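Local coordinates for protein 2-oxoglutarate carboxylase small subunit (PDB 7KCT) that belongs to the biotin carboxylase family, is built round an ATP-grasp domain, and holds adenosine-5'-diphosphate, bicarbonate and magnesium, at residues 341-346 and 409-414; 374-379 and 416-421. All blocks are in the same frame, centred on the assembly; numbering follows the deposited sequence.

Interaction 1 of 2, residues 341-346 and 409-414; sequences YSIECR and DRMRSA. With ADP (adenosine-5'-diphosphate), chain D.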
ATOM      1  N   TYR A 341      -6.660   8.743  -9.972  1.00 28.50           N
ATOM      2  CA  TYR A 341      -5.837   9.837  -9.501  1.00 31.11           C
ATOM      3  C   TYR A 341      -4.973   9.367  -8.342  1.00 25.50           C
ATOM      4  O   TYR A 341      -5.441   8.611  -7.501  1.00 25.41           O
ATOM      5  CB  TYR A 341      -6.714  11.003  -9.023  1.00 33.75           C
ATOM      6  CG  TYR A 341      -7.453  11.708 -10.115  1.00 34.58           C
ATOM      7  CD1 TYR A 341      -8.708  11.284 -10.510  1.00 34.07           C
ATOM      8  CD2 TYR A 341      -6.885  12.789 -10.770  1.00 39.30           C
ATOM      9  CE1 TYR A 341      -9.385  11.928 -11.530  1.00 41.98           C
ATOM     10  CE2 TYR A 341      -7.552  13.433 -11.802  1.00 42.21           C
ATOM     11  CZ  TYR A 341      -8.792  12.992 -12.183  1.00 43.52           C
ATOM     12  OH  TYR A 341      -9.459  13.632 -13.202  1.00 62.21           O
ATOM     13  N   SER A 342      -3.746   9.873  -8.284  1.00 28.04           N
ATOM     14  CA  SER A 342      -2.767   9.522  -7.281  1.00 25.48           C
ATOM     15  C   SER A 342      -2.057  10.780  -6.832  1.00 28.23           C
ATOM     16  O   SER A 342      -1.779  11.672  -7.636  1.00 34.40           O
ATOM     17  CB  SER A 342      -1.799   8.472  -7.853  1.00 25.06           C
ATOM     18  OG  SER A 342      -0.738   8.204  -6.952  1.00 28.57           O
ATOM     19  N   ILE A 343      -1.770  10.850  -5.543  1.00 22.60           N
ATOM     20  CA  ILE A 343      -1.111  11.978  -4.926  1.00 21.62           C
ATOM     21  C   ILE A 343       0.021  11.423  -4.080  1.00 24.43           C
ATOM     22  O   ILE A 343      -0.161  10.425  -3.371  1.00 24.44           O
ATOM     23  CB  ILE A 343      -2.094  12.793  -4.048  1.00 25.28           C
ATOM     24  CG1 ILE A 343      -3.343  13.219  -4.808  1.00 32.61           C
ATOM     25  CG2 ILE A 343      -1.447  14.048  -3.519  1.00 26.63           C
ATOM     26  CD1 ILE A 343      -4.398  13.941  -3.926  1.00 30.69           C
ATOM     27  N   GLU A 344       1.167  12.091  -4.128  1.00 22.71           N
ATOM     28  CA  GLU A 344       2.321  11.812  -3.312  1.00 25.65           C
ATOM     29  C   GLU A 344       2.674  13.040  -2.494  1.00 26.39           C
ATOM     30  O   GLU A 344       2.785  14.151  -3.024  1.00 29.45           O
ATOM     31  CB  GLU A 344       3.540  11.385  -4.174  1.00 27.79           C
ATOM     32  CG  GLU A 344       4.894  11.432  -3.395  1.00 29.10           C
ATOM     33  CD  GLU A 344       6.096  10.912  -4.197  1.00 37.64           C
ATOM     34  OE1 GLU A 344       7.002  11.682  -4.621  1.00 40.99           O
ATOM     35  OE2 GLU A 344       6.157   9.691  -4.376  1.00 36.07           O
ATOM     36  N   CYS A 345       2.956  12.825  -1.220  1.00 25.29           N
ATOM     37  CA  CYS A 345       3.448  13.869  -0.347  1.00 29.83           C
ATOM     38  C   CYS A 345       4.808  13.455   0.188  1.00 29.80           C
ATOM     39  O   CYS A 345       4.982  12.314   0.621  1.00 31.25           O
ATOM     40  CB  CYS A 345       2.476  14.164   0.783  1.00 28.19           C
ATOM     41  SG  CYS A 345       0.876  14.816   0.279  1.00 36.32           S
ATOM     42  N   ARG A 346       5.765  14.374   0.126  1.00 26.88           N
ATOM     43  CA  ARG A 346       7.090  14.145   0.684  1.00 28.62           C
ATOM     44  C   ARG A 346       7.039  14.469   2.154  1.00 30.34           C
ATOM     45  O   ARG A 346       6.674  15.595   2.529  1.00 30.74           O
ATOM     46  CB  ARG A 346       8.141  14.999  -0.008  1.00 31.52           C
ATOM     47  CG  ARG A 346       8.105  14.803  -1.497  1.00 35.49           C
ATOM     48  CD  ARG A 346       9.421  15.175  -2.080  1.00 37.80           C
ATOM     49  NE  ARG A 346       9.406  15.125  -3.536  1.00 38.88           N
ATOM     50  CZ  ARG A 346      10.485  15.361  -4.255  1.00 37.75           C
ATOM     51  NH1 ARG A 346      11.618  15.636  -3.611  1.00 41.74           N
ATOM     52  NH2 ARG A 346      10.427  15.365  -5.586  1.00 36.17           N
ATOM     53  N   ASP A 409      -9.132  13.226   0.103  1.00 27.28           N
ATOM     54  CA  ASP A 409      -9.645  12.760   1.395  1.00 32.63           C
ATOM     55  C   ASP A 409      -8.808  11.599   1.916  1.00 29.35           C
ATOM     56  O   ASP A 409      -8.423  11.567   3.095  1.00 27.01           O
ATOM     57  CB  ASP A 409     -11.109  12.316   1.265  1.00 33.39           C
ATOM     58  CG  ASP A 409     -12.074  13.446   0.858  1.00 35.96           C
ATOM     59  OD1 ASP A 409     -11.839  14.635   1.170  1.00 41.28           O
ATOM     60  OD2 ASP A 409     -13.109  13.128   0.252  1.00 38.20           O
ATOM     61  N   ARG A 410      -8.421  10.694   1.015  1.00 26.76           N
ATOM     62  CA  ARG A 410      -7.613   9.553   1.416  1.00 27.37           C
ATOM     63  C   ARG A 410      -6.236   9.998   1.889  1.00 27.69           C
ATOM     64  O   ARG A 410      -5.708   9.454   2.862  1.00 25.09           O
ATOM     65  CB  ARG A 410      -7.491   8.572   0.244  1.00 28.31           C
ATOM     66  CG  ARG A 410      -6.571   7.388   0.499  1.00 29.07           C
ATOM     67  CD  ARG A 410      -6.951   6.296  -0.527  1.00 30.37           C
ATOM     68  NE  ARG A 410      -8.231   5.730  -0.120  1.00 27.45           N
ATOM     69  CZ  ARG A 410      -9.107   5.128  -0.914  1.00 33.41           C
ATOM     70  NH1 ARG A 410      -8.898   5.041  -2.220  1.00 32.62           N
ATOM     71  NH2 ARG A 410     -10.221   4.649  -0.391  1.00 32.83           N
ATOM     72  N   MET A 411      -5.635  10.995   1.226  1.00 24.33           N
ATOM     73  CA  MET A 411      -4.323  11.487   1.649  1.00 24.80           C
ATOM     74  C   MET A 411      -4.400  12.261   2.969  1.00 25.53           C
ATOM     75  O   MET A 411      -3.533  12.104   3.841  1.00 22.85           O
ATOM     76  CB  MET A 411      -3.713  12.377   0.547  1.00 24.90           C
ATOM     77  CG  MET A 411      -2.409  13.039   0.942  1.00 25.36           C
ATOM     78  SD  MET A 411      -0.995  11.912   1.204  1.00 28.22           S
ATOM     79  CE  MET A 411      -0.582  11.512  -0.476  1.00 25.99           C
ATOM     80  N   ARG A 412      -5.359  13.175   3.099  1.00 24.84           N
ATOM     81  CA  ARG A 412      -5.571  13.839   4.386  1.00 27.24           C
ATOM     82  C   ARG A 412      -5.659  12.818   5.535  1.00 24.62           C
ATOM     83  O   ARG A 412      -5.043  12.987   6.581  1.00 24.93           O
ATOM     84  CB  ARG A 412      -6.854  14.652   4.335  1.00 30.93           C
ATOM     85  CG  ARG A 412      -7.145  15.514   5.599  1.00 30.81           C
ATOM     86  CD  ARG A 412      -8.620  15.952   5.712  1.00 36.02           C
ATOM     87  NE  ARG A 412      -9.570  14.816   5.770  1.00 37.24           N
ATOM     88  CZ  ARG A 412     -10.473  14.533   4.830  1.00 38.58           C
ATOM     89  NH1 ARG A 412     -10.565  15.282   3.743  1.00 41.53           N
ATOM     90  NH2 ARG A 412     -11.312  13.505   4.965  1.00 41.46           N
ATOM     91  N   SER A 413      -6.437  11.762   5.352  1.00 26.36           N
ATOM     92  CA  SER A 413      -6.664  10.777   6.408  1.00 25.00           C
ATOM     93  C   SER A 413      -5.427   9.938   6.701  1.00 28.68           C
ATOM     94  O   SER A 413      -5.221   9.509   7.841  1.00 27.19           O
ATOM     95  CB  SER A 413      -7.814   9.845   6.027  1.00 27.50           C
ATOM     96  OG  SER A 413      -9.009  10.567   5.954  1.00 31.40           O
ATOM     97  N   ALA A 414      -4.669   9.597   5.667  1.00 28.14           N
ATOM     98  CA  ALA A 414      -3.411   8.894   5.861  1.00 28.68           C
ATOM     99  C   ALA A 414      -2.434   9.770   6.638  1.00 27.48           C
ATOM    100  O   ALA A 414      -1.861   9.334   7.644  1.00 23.85           O
ATOM    101  CB  ALA A 414      -2.828   8.485   4.507  1.00 24.09           C
TER
HETATM  102  PB  ADP D 502      13.207  14.893  -8.424  1.00 42.56           P
HETATM  103  O1B ADP D 502      13.559  13.417  -8.474  1.00 35.08           O
HETATM  104  O2B ADP D 502      11.831  15.392  -8.804  1.00 41.42           O
HETATM  105  O3B ADP D 502      14.317  15.828  -8.785  1.00 49.52           O
HETATM  106  PA  ADP D 502      14.289  16.249  -6.069  1.00 49.22           P
HETATM  107  O1A ADP D 502      14.419  16.364  -4.588  1.00 47.01           O
HETATM  108  O2A ADP D 502      14.688  17.353  -7.032  1.00 47.96           O
HETATM  109  O3A ADP D 502      13.086  15.390  -6.644  1.00 46.16           O
HETATM  110  O5' ADP D 502      15.885  15.129  -6.365  1.00 49.08           O
HETATM  111  C5' ADP D 502      16.241  14.348  -5.147  1.00 43.92           C
HETATM  112  C4' ADP D 502      17.664  14.368  -4.821  1.00 45.69           C
HETATM  113  O4' ADP D 502      18.538  14.571  -5.910  1.00 43.01           O
HETATM  114  C3' ADP D 502      17.755  15.645  -3.803  1.00 51.45           C
HETATM  115  O3' ADP D 502      18.621  15.351  -2.844  1.00 52.12           O
HETATM  116  C2' ADP D 502      18.264  16.687  -4.874  1.00 55.86           C
HETATM  117  O2' ADP D 502      19.080  17.617  -4.335  1.00 53.10           O
HETATM  118  C1' ADP D 502      19.208  15.713  -5.642  1.00 42.86           C
HETATM  119  N9  ADP D 502      19.496  16.115  -7.080  1.00 48.18           N
HETATM  120  C8  ADP D 502      18.588  16.452  -8.114  1.00 50.27           C
HETATM  121  N7  ADP D 502      19.203  16.784  -9.280  1.00 47.75           N
HETATM  122  C5  ADP D 502      20.544  16.616  -9.008  1.00 49.88           C
HETATM  123  C6  ADP D 502      21.677  16.807  -9.821  1.00 51.48           C
HETATM  124  N6  ADP D 502      21.541  17.216 -11.133  1.00 55.68           N
HETATM  125  N1  ADP D 502      22.934  16.582  -9.317  1.00 45.18           N
HETATM  126  C2  ADP D 502      22.970  16.199  -7.985  1.00 41.46           C
HETATM  127  N3  ADP D 502      21.977  15.979  -7.086  1.00 44.39           N
HETATM  128  C4  ADP D 502      20.752  16.198  -7.652  1.00 45.20           C
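Ile-343 is the first residue of strand 341-346 to meet helix 409-414, where Met-411 reaches across to it. The methyl CE of Met-411 stops 3.1 Å from Ile-343 O, a close approach of a methyl to a carbonyl oxygen, and lies 4.1 Å from Ile-343 CG2. Met-411 gets there with CG anti to its backbone N (chi1 175°) and two bends beyond, at chi2 and chi3, which lay CE against the strand backbone; Met-411 CE also comes within 4.1 Å of Glu-344 CA. The side chain of Glu-344 leaves from the opposite face of the strand, against Pro-306 and Val-307. At Cys-345 the contact turns from methyl to sulfur: Cys-345 SG sits 3.6 Å from Met-411 SD and also packs on CE and CG, a buried thiol-thioether pair. Arg-346 makes its contacts with the nucleotide instead. Its extended chain carries the guanidinium edge to ADP, where Arg-346 NH2 donates to ADP O3A at 2.9 Å and Arg-346 NH1 to ADP O1A at 3.1 Å; a second bond from NH1 to O3A is weak. Salt bridges from NE to Glu-248 and from NH2 to Glu-304 further fix the rotation of this group. The parent strand 341-351 is paired antiparallel with strands 244-250 and 393-401. Helix 404-417 covers one face of it, laying Trp-404, Ala-407 and Val-408 on Ile-343 as well, while helix 305-312 covers the other, and helix 20-32 of the second subunit adjoins helix 404-417.

Interaction 2 of 2, residues 374-379 and 416-421; sequences IRVEHA and ETYEIS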
ATOM      1  N   ILE A 374      -3.334   2.925  -0.215  1.00 26.43           N
ATOM      2  CA  ILE A 374      -2.211   3.605   0.419  1.00 23.03           C
ATOM      3  C   ILE A 374      -0.913   2.832   0.145  1.00 23.84           C
ATOM      4  O   ILE A 374      -0.851   1.606   0.326  1.00 23.10           O
ATOM      5  CB  ILE A 374      -2.491   3.772   1.919  1.00 24.79           C
ATOM      6  CG1 ILE A 374      -3.648   4.748   2.203  1.00 25.93           C
ATOM      7  CG2 ILE A 374      -1.257   4.238   2.644  1.00 24.51           C
ATOM      8  CD1 ILE A 374      -4.114   4.720   3.685  1.00 30.30           C
ATOM      9  N   ARG A 375       0.120   3.551  -0.260  1.00 21.79           N
ATOM     10  CA  ARG A 375       1.456   2.993  -0.427  1.00 21.47           C
ATOM     11  C   ARG A 375       2.415   3.882   0.333  1.00 23.91           C
ATOM     12  O   ARG A 375       2.296   5.112   0.318  1.00 25.10           O
ATOM     13  CB  ARG A 375       1.810   2.900  -1.935  1.00 26.61           C
ATOM     14  CG  ARG A 375       3.236   2.616  -2.309  1.00 25.17           C
ATOM     15  CD  ARG A 375       3.358   2.572  -3.826  1.00 27.10           C
ATOM     16  NE  ARG A 375       4.732   2.470  -4.262  1.00 27.73           N
ATOM     17  CZ  ARG A 375       5.104   2.413  -5.527  1.00 31.76           C
ATOM     18  NH1 ARG A 375       4.199   2.461  -6.518  1.00 29.24           N
ATOM     19  NH2 ARG A 375       6.378   2.318  -5.789  1.00 31.12           N
ATOM     20  N   VAL A 376       3.384   3.267   0.984  1.00 22.64           N
ATOM     21  CA  VAL A 376       4.377   3.999   1.742  1.00 23.95           C
ATOM     22  C   VAL A 376       5.743   3.582   1.242  1.00 29.11           C
ATOM     23  O   VAL A 376       6.029   2.380   1.168  1.00 29.63           O
ATOM     24  CB  VAL A 376       4.276   3.749   3.253  1.00 31.17           C
ATOM     25  CG1 VAL A 376       5.360   4.590   3.979  1.00 29.74           C
ATOM     26  CG2 VAL A 376       2.914   4.124   3.752  1.00 35.11           C
ATOM     27  N   GLU A 377       6.580   4.565   0.906  1.00 23.16           N
ATOM     28  CA  GLU A 377       7.987   4.358   0.562  1.00 25.80           C
ATOM     29  C   GLU A 377       8.828   4.971   1.683  1.00 26.61           C
ATOM     30  O   GLU A 377       8.817   6.189   1.890  1.00 25.08           O
ATOM     31  CB  GLU A 377       8.332   4.979  -0.791  1.00 27.71           C
ATOM     32  CG  GLU A 377       7.511   4.418  -1.951  1.00 27.16           C
ATOM     33  CD  GLU A 377       8.037   3.075  -2.526  1.00 36.32           C
ATOM     34  OE1 GLU A 377       9.246   2.684  -2.339  1.00 35.03           O
ATOM     35  OE2 GLU A 377       7.207   2.407  -3.186  1.00 33.84           O
ATOM     36  N   HIS A 378       9.561   4.135   2.415  1.00 25.49           N
ATOM     37  CA  HIS A 378      10.228   4.676   3.590  1.00 23.03           C
ATOM     38  C   HIS A 378      11.379   3.762   4.010  1.00 30.08           C
ATOM     39  O   HIS A 378      11.438   2.574   3.653  1.00 25.18           O
ATOM     40  CB  HIS A 378       9.211   4.884   4.741  1.00 23.31           C
ATOM     41  CG  HIS A 378       8.861   3.637   5.471  1.00 22.38           C
ATOM     42  ND1 HIS A 378       8.917   3.539   6.850  1.00 26.64           N
ATOM     43  CD2 HIS A 378       8.511   2.407   5.019  1.00 25.66           C
ATOM     44  CE1 HIS A 378       8.626   2.298   7.209  1.00 27.03           C
ATOM     45  NE2 HIS A 378       8.360   1.597   6.118  1.00 23.52           N
ATOM     46  N   ALA A 379      12.306   4.333   4.767  1.00 24.12           N
ATOM     47  CA  ALA A 379      13.421   3.539   5.250  1.00 25.10           C
ATOM     48  C   ALA A 379      13.658   3.758   6.733  1.00 27.51           C
ATOM     49  O   ALA A 379      14.790   3.617   7.202  1.00 32.34           O
ATOM     50  CB  ALA A 379      14.698   3.833   4.456  1.00 27.32           C
ATOM     51  N   GLU A 416      -3.039  12.301   8.671  1.00 26.00           N
ATOM     52  CA  GLU A 416      -3.487  12.500  10.051  1.00 32.86           C
ATOM     53  C   GLU A 416      -3.159  11.306  10.925  1.00 29.33           C
ATOM     54  O   GLU A 416      -3.107  11.445  12.146  1.00 29.85           O
ATOM     55  CB  GLU A 416      -4.979  12.787  10.038  1.00 26.39           C
ATOM     56  CG  GLU A 416      -5.334  14.235   9.690  1.00 29.11           C
ATOM     57  CD  GLU A 416      -6.821  14.371   9.348  1.00 36.45           C
ATOM     58  OE1 GLU A 416      -7.498  13.342   9.169  1.00 41.56           O
ATOM     59  OE2 GLU A 416      -7.304  15.502   9.181  1.00 42.12           O
ATOM     60  N   THR A 417      -2.913  10.143  10.350  1.00 26.33           N
ATOM     61  CA  THR A 417      -2.576   8.979  11.168  1.00 30.30           C
ATOM     62  C   THR A 417      -1.095   8.609  11.139  1.00 28.79           C
ATOM     63  O   THR A 417      -0.689   7.692  11.848  1.00 24.99           O
ATOM     64  CB  THR A 417      -3.419   7.772  10.750  1.00 27.12           C
ATOM     65  OG1 THR A 417      -3.031   7.315   9.455  1.00 28.63           O
ATOM     66  CG2 THR A 417      -4.880   8.123  10.748  1.00 31.05           C
ATOM     67  N   TYR A 418      -0.273   9.341  10.393  1.00 26.86           N
ATOM     68  CA  TYR A 418       1.151   9.078  10.311  1.00 24.89           C
ATOM     69  C   TYR A 418       1.834   9.753  11.499  1.00 29.40           C
ATOM     70  O   TYR A 418       2.011  10.978  11.507  1.00 30.03           O
ATOM     71  CB  TYR A 418       1.698   9.594   8.981  1.00 21.49           C
ATOM     72  CG  TYR A 418       2.951   8.903   8.447  1.00 24.61           C
ATOM     73  CD1 TYR A 418       3.914   8.372   9.288  1.00 21.01           C
ATOM     74  CD2 TYR A 418       3.143   8.777   7.073  1.00 25.66           C
ATOM     75  CE1 TYR A 418       5.042   7.734   8.774  1.00 26.30           C
ATOM     76  CE2 TYR A 418       4.278   8.189   6.549  1.00 29.96           C
ATOM     77  CZ  TYR A 418       5.229   7.662   7.392  1.00 32.70           C
ATOM     78  OH  TYR A 418       6.343   7.043   6.828  1.00 29.89           O
ATOM     79  N   GLU A 419       2.265   8.953  12.477  1.00 29.65           N
ATOM     80  CA  GLU A 419       2.873   9.481  13.702  1.00 25.87           C
ATOM     81  C   GLU A 419       4.393   9.459  13.565  1.00 30.50           C
ATOM     82  O   GLU A 419       4.975   8.386  13.339  1.00 25.04           O
ATOM     83  CB  GLU A 419       2.468   8.679  14.946  1.00 30.82           C
ATOM     84  CG  GLU A 419       3.070   9.323  16.248  1.00 35.74           C
ATOM     85  CD  GLU A 419       2.540   8.756  17.537  1.00 40.62           C
ATOM     86  OE1 GLU A 419       2.657   9.434  18.594  1.00 45.08           O
ATOM     87  OE2 GLU A 419       2.057   7.626  17.499  1.00 42.10           O
ATOM     88  N   ILE A 420       5.031  10.631  13.742  1.00 22.28           N
ATOM     89  CA  ILE A 420       6.494  10.781  13.775  1.00 26.97           C
ATOM     90  C   ILE A 420       6.811  11.788  14.874  1.00 28.24           C
ATOM     91  O   ILE A 420       6.349  12.932  14.807  1.00 26.94           O
ATOM     92  CB  ILE A 420       7.109  11.283  12.449  1.00 27.12           C
ATOM     93  CG1 ILE A 420       6.685  10.372  11.286  1.00 29.55           C
ATOM     94  CG2 ILE A 420       8.653  11.296  12.480  1.00 23.97           C
ATOM     95  CD1 ILE A 420       7.159  10.710   9.890  1.00 32.05           C
ATOM     96  N   SER A 421       7.525  11.360  15.910  1.00 25.82           N
ATOM     97  CA  SER A 421       8.002  12.322  16.892  1.00 34.39           C
ATOM     98  C   SER A 421       9.521  12.257  16.949  1.00 33.91           C
ATOM     99  O   SER A 421      10.175  11.280  16.545  1.00 28.30           O
ATOM    100  CB  SER A 421       7.416  12.093  18.311  1.00 28.84           C
ATOM    101  OG  SER A 421       8.059  11.001  18.887  1.00 33.91           O
TER
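Tyr-418 brings its phenol hydroxyl against Val-376 and His-378 at the point where helix 404-417 gives way to the short strand 419-420, in the biotin carboxylase C-terminal domain. Beyond CB, CG lies roughly anti to the backbone N (chi1 -154°), which carries the ring across to strand 374-378 as Val-376 comes from the opposite direction. Neither CB nor the ring carbons carry the contact with that strand; the side chain packs instead on Ala-395, Pro-369 and Ile-427. Only at the tip do the two segments meet: Tyr-418 OH lies 3.9 Å from Val-376 CG1 and 4.2 Å from His-378 CB, and stands oblique to the imidazole. Both are carbon contacts to the hydroxyl oxygen; its polar needs are met by a hydrogen bond with Tyr-366 OH. The same Tyr-366 hydroxyl bonds to His-378 ND1, bridging the two residues indirectly, while His-378 NE2 bonds to Val-368 O of the second subunit. On the other face of the strand, Arg-375 grips Glu-377 side-on: Arg-375 NE and NH2 each lie 2.7 Å from the single oxygen Glu-377 OE2, which sits almost exactly in the guanidinium plane.

In the fold
Read from the N terminus, the segments come in the order 341-346, 374-379, 409-414 and 416-421, so the contacts alternate along the chain and their loops cross instead of nesting. Interaction 1 closes a loop of 62 residues, rich in strand, that includes strand 374-378; interaction 2 closes one of 36 residues that contains most of helix 404-417. That helix serves both: its middle packs on strand 341-351, and its C-terminal end leads into the residue that meets strand 374-378. Both strands pair with strand 393-401 in one antiparallel sheet. The contacts also touch directly, through Ala-414 CB and Ile-374 CD1 at 4.1 Å, and both border the second subunit.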